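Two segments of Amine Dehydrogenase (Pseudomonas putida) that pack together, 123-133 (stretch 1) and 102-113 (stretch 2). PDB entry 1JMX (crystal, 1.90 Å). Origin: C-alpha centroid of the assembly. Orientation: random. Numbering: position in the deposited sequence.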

# COMPACT_ATOMS: atom_id res chain seq x y z
N LYS B 123 -11.43 -22.44 -4.59
CA LYS B 123 -12.50 -23.39 -4.39
C LYS B 123 -13.36 -22.96 -3.21
O LYS B 123 -12.96 -22.11 -2.43
CB LYS B 123 -11.92 -24.77 -4.09
CG LYS B 123 -11.08 -25.36 -5.20
CD LYS B 123 -11.93 -25.65 -6.42
CE LYS B 123 -11.17 -26.52 -7.40
NZ LYS B 123 -10.65 -27.76 -6.71
N PRO B 124 -14.57 -23.53 -3.10
CA PRO B 124 -15.47 -23.19 -1.99
C PRO B 124 -14.87 -23.64 -0.66
O PRO B 124 -14.12 -24.61 -0.61
CB PRO B 124 -16.73 -24.00 -2.32
CG PRO B 124 -16.72 -24.05 -3.80
CD PRO B 124 -15.27 -24.35 -4.11
N PRO B 125 -15.14 -22.89 0.42
CA PRO B 125 -14.59 -23.29 1.73
C PRO B 125 -15.26 -24.56 2.29
O PRO B 125 -16.30 -25.01 1.79
CB PRO B 125 -14.90 -22.07 2.60
CG PRO B 125 -14.95 -20.93 1.61
CD PRO B 125 -15.73 -21.55 0.49
N ARG B 126 -14.65 -25.14 3.31
CA ARG B 126 -15.17 -26.35 3.94
C ARG B 126 -14.70 -26.47 5.38
O ARG B 126 -13.62 -26.02 5.71
CB ARG B 126 -14.74 -27.61 3.17
CG ARG B 126 -13.23 -27.80 3.11
CD ARG B 126 -12.83 -29.00 2.29
NE ARG B 126 -11.39 -29.00 2.08
CZ ARG B 126 -10.79 -28.72 0.93
NH1 ARG B 126 -11.52 -28.41 -0.14
NH2 ARG B 126 -9.47 -28.70 0.86
N LEU B 127 -15.54 -27.02 6.24
CA LEU B 127 -15.17 -27.24 7.63
C LEU B 127 -14.61 -28.67 7.66
O LEU B 127 -15.16 -29.56 7.03
CB LEU B 127 -16.40 -27.16 8.55
CG LEU B 127 -16.11 -27.32 10.05
CD1 LEU B 127 -15.71 -25.98 10.64
CD2 LEU B 127 -17.34 -27.85 10.76
N GLU B 128 -13.48 -28.84 8.32
CA GLU B 128 -12.86 -30.15 8.45
C GLU B 128 -12.77 -30.46 9.94
O GLU B 128 -12.35 -29.62 10.73
CB GLU B 128 -11.47 -30.16 7.82
CG GLU B 128 -11.49 -29.98 6.32
CD GLU B 128 -10.13 -30.10 5.69
OE1 GLU B 128 -9.10 -29.95 6.39
OE2 GLU B 128 -10.08 -30.34 4.48
N VAL B 129 -13.21 -31.66 10.31
CA VAL B 129 -13.20 -32.10 11.69
C VAL B 129 -12.05 -33.07 11.86
O VAL B 129 -11.85 -33.96 11.04
CB VAL B 129 -14.51 -32.81 12.07
CG1 VAL B 129 -14.55 -33.08 13.55
CG2 VAL B 129 -15.71 -31.98 11.63
N PHE B 130 -11.28 -32.90 12.93
CA PHE B 130 -10.16 -33.78 13.20
C PHE B 130 -10.36 -34.34 14.59
O PHE B 130 -10.90 -33.68 15.47
CB PHE B 130 -8.84 -33.01 13.16
CG PHE B 130 -8.59 -32.30 11.87
CD1 PHE B 130 -9.02 -31.00 11.68
CD2 PHE B 130 -7.93 -32.94 10.83
CE1 PHE B 130 -8.81 -30.34 10.48
CE2 PHE B 130 -7.71 -32.29 9.62
CZ PHE B 130 -8.15 -30.99 9.45
N SER B 131 -9.98 -35.60 14.76
CA SER B 131 -10.06 -36.23 16.05
C SER B 131 -8.71 -35.96 16.69
O SER B 131 -7.67 -36.17 16.07
CB SER B 131 -10.29 -37.73 15.89
OG SER B 131 -10.26 -38.36 17.15
N THR B 132 -8.73 -35.45 17.92
CA THR B 132 -7.49 -35.13 18.61
C THR B 132 -6.68 -36.38 18.97
O THR B 132 -5.47 -36.29 19.24
CB THR B 132 -7.76 -34.31 19.87
OG1 THR B 132 -8.66 -35.02 20.73
CG2 THR B 132 -8.37 -32.97 19.50
N ALA B 133 -7.34 -37.53 18.95
CA ALA B 133 -6.69 -38.80 19.27
C ALA B 133 -5.80 -39.29 18.13
O ALA B 133 -4.94 -40.15 18.34
CB ALA B 133 -7.74 -39.87 19.61
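Stretch 2, residues 102-113: DGKEVYATVNPT

Stretch 2 lies beside stretch 1 as its antiparallel neighbour in a sheet. Strand 105-113 approaches strand 126-131 to 4.5 Å between axes, with 142° between their N-to-C directions, so the pair is antiparallel but twisted. The register follows from the CA spacings: Arg-126 faces Val-110 at 5.3 Å, Glu-128 faces Ala-108 at 5.5 Å and Phe-130 faces Val-106 at 5.2 Å, CA to CA. These wide pairs are the hydrogen-bonded ones. Each exchanges two backbone bonds: Val-110 N to Arg-126 O (2.7 Å, 174° at the hydrogen) and Arg-126 N to Val-110 O (3.0 Å); Ala-108 N to Glu-128 O (3.1 Å, a less linear 136°) and Glu-128 N to Ala-108 O (2.9 Å); Val-106 N to Phe-130 O and Phe-130 N to Val-106 O (both 2.9 Å). Between them lie the narrow pairs, closest at Leu-127 and Thr-109, CA to CA 4.1 Å, where CA-H groups add contacts to carbonyls that already accept N-H bonds, as between Leu-127 CA and Ala-108 O (3.4 Å) and between Thr-109 CA and Arg-126 O (3.3 Å).

The ladder is extended at both ends. Lys-123 N donates to Pro-112 O (3.1 Å), while Thr-132 N donates to Lys-104 O (3.0 Å). Before Lys-104, Gly-103 adopts phi/psi 71/21, a positive phi that favours glycine; the p rotamer of Thr-132 (chi1 57°) brings OG1 to Gly-103 O for a 3.0 Å hydrogen bond and leaves CG2 3.4 Å from Val-106 CG2.

Alternation puts Arg-126, Glu-128 and Phe-130 on one face with Val-110, Ala-108 and Val-106. Arg-126 takes chi1 p, then t and t, an extended chain that brings NH1 to 3.4 Å from Pro-112 CG. Its NE donates to Glu-128 OE2 at 3.0 Å (158°), a salt bridge within stretch 1 served by the m, t conformation of Glu-128; Glu-128 OE1 lies 3.6 Å from Val-110 CG2. Phe-130, chi1 m and chi2 90°, presents its ring edge to Ala-108, CE1 to CB 4.4 Å; the small methyl lies near the ring plane.

The other face carries Leu-127, Val-129 and Ser-131 with Thr-109, Tyr-107 and Glu-105. Leu-127 (t, p) brings CD1 nearer to stretch 2, 3.8 Å from Thr-109 CG2 and 4.0 Å from Tyr-107 CB. Thr-109 itself sits between wells at chi1 112°. Val-129, chi1 t, sets CG1 3.7 Å from Tyr-107 CE2 and 3.6 Å from Glu-105 CD, so one methyl packs against both neighbours. A water joins Glu-105 OE2 (3.5 Å) and Ser-131 OG (3.2 Å) through weak bonds. In all, 914 Å² is buried between the stretches.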

# COMPACT_ATOMS: atom_id res chain seq x y z
N ASP B 102 -15.60 -31.36 24.92
CA ASP B 102 -14.97 -32.50 25.56
C ASP B 102 -13.51 -32.67 25.13
O ASP B 102 -12.81 -33.55 25.62
CB ASP B 102 -15.77 -33.80 25.32
CG ASP B 102 -16.12 -34.03 23.85
OD1 ASP B 102 -17.18 -34.64 23.60
OD2 ASP B 102 -15.35 -33.63 22.95
N GLY B 103 -13.07 -31.81 24.20
CA GLY B 103 -11.71 -31.83 23.70
C GLY B 103 -11.33 -33.01 22.81
O GLY B 103 -10.15 -33.31 22.66
N LYS B 104 -12.33 -33.65 22.21
CA LYS B 104 -12.10 -34.81 21.35
C LYS B 104 -11.99 -34.50 19.87
O LYS B 104 -11.50 -35.32 19.09
CB LYS B 104 -13.16 -35.88 21.60
CG LYS B 104 -12.98 -36.60 22.95
CD LYS B 104 -14.25 -37.33 23.39
CE LYS B 104 -14.71 -38.34 22.34
NZ LYS B 104 -16.09 -38.83 22.62
N GLU B 105 -12.48 -33.34 19.45
CA GLU B 105 -12.39 -32.95 18.05
C GLU B 105 -11.95 -31.50 17.93
O GLU B 105 -12.13 -30.71 18.85
CB GLU B 105 -13.74 -33.08 17.34
CG GLU B 105 -14.48 -34.36 17.59
CD GLU B 105 -15.60 -34.57 16.60
OE1 GLU B 105 -16.54 -33.73 16.53
OE2 GLU B 105 -15.53 -35.58 15.88
N VAL B 106 -11.38 -31.18 16.78
CA VAL B 106 -10.93 -29.84 16.46
C VAL B 106 -11.56 -29.52 15.10
O VAL B 106 -11.54 -30.35 14.19
CB VAL B 106 -9.38 -29.73 16.37
CG1 VAL B 106 -8.96 -28.33 15.92
CG2 VAL B 106 -8.74 -30.05 17.72
N TYR B 107 -12.18 -28.35 15.00
CA TYR B 107 -12.82 -27.92 13.77
C TYR B 107 -11.99 -26.79 13.16
O TYR B 107 -11.34 -26.03 13.86
CB TYR B 107 -14.24 -27.44 14.07
CG TYR B 107 -14.99 -28.32 15.04
CD1 TYR B 107 -15.13 -27.95 16.38
CD2 TYR B 107 -15.50 -29.55 14.63
CE1 TYR B 107 -15.75 -28.79 17.29
CE2 TYR B 107 -16.12 -30.39 15.54
CZ TYR B 107 -16.24 -30.01 16.86
OH TYR B 107 -16.82 -30.87 17.76
N ALA B 108 -12.01 -26.70 11.84
CA ALA B 108 -11.27 -25.67 11.15
C ALA B 108 -11.90 -25.43 9.79
O ALA B 108 -12.19 -26.38 9.08
CB ALA B 108 -9.82 -26.10 10.98
N THR B 109 -12.23 -24.18 9.47
CA THR B 109 -12.77 -23.97 8.14
C THR B 109 -11.58 -23.64 7.25
O THR B 109 -10.67 -22.88 7.63
CB THR B 109 -13.95 -22.95 8.04
OG1 THR B 109 -13.54 -21.78 7.33
CG2 THR B 109 -14.51 -22.60 9.37
N VAL B 110 -11.52 -24.35 6.12
CA VAL B 110 -10.44 -24.23 5.16
C VAL B 110 -10.88 -23.56 3.87
O VAL B 110 -11.85 -23.99 3.23
CB VAL B 110 -9.87 -25.64 4.82
CG1 VAL B 110 -8.73 -25.52 3.84
CG2 VAL B 110 -9.42 -26.36 6.08
N ASN B 111 -10.18 -22.49 3.52
CA ASN B 111 -10.39 -21.75 2.27
C ASN B 111 -9.28 -22.33 1.39
O ASN B 111 -8.12 -21.93 1.50
CB ASN B 111 -10.15 -20.24 2.48
CG ASN B 111 -11.14 -19.59 3.44
OD1 ASN B 111 -10.94 -18.45 3.87
ND2 ASN B 111 -12.21 -20.29 3.76
N PRO B 112 -9.61 -23.31 0.53
CA PRO B 112 -8.59 -23.90 -0.34
C PRO B 112 -8.43 -23.28 -1.71
O PRO B 112 -9.36 -22.68 -2.26
CB PRO B 112 -9.06 -25.34 -0.44
CG PRO B 112 -10.54 -25.17 -0.55
CD PRO B 112 -10.88 -24.04 0.40
N THR B 113 -7.23 -23.41 -2.25
CA THR B 113 -6.93 -22.91 -3.58
C THR B 113 -6.23 -24.00 -4.36
O THR B 113 -5.23 -24.55 -3.92
CB THR B 113 -6.01 -21.67 -3.56
OG1 THR B 113 -6.62 -20.64 -2.77
CG2 THR B 113 -5.80 -21.15 -4.98
O HOH W 1 -13.41 -37.80 17.51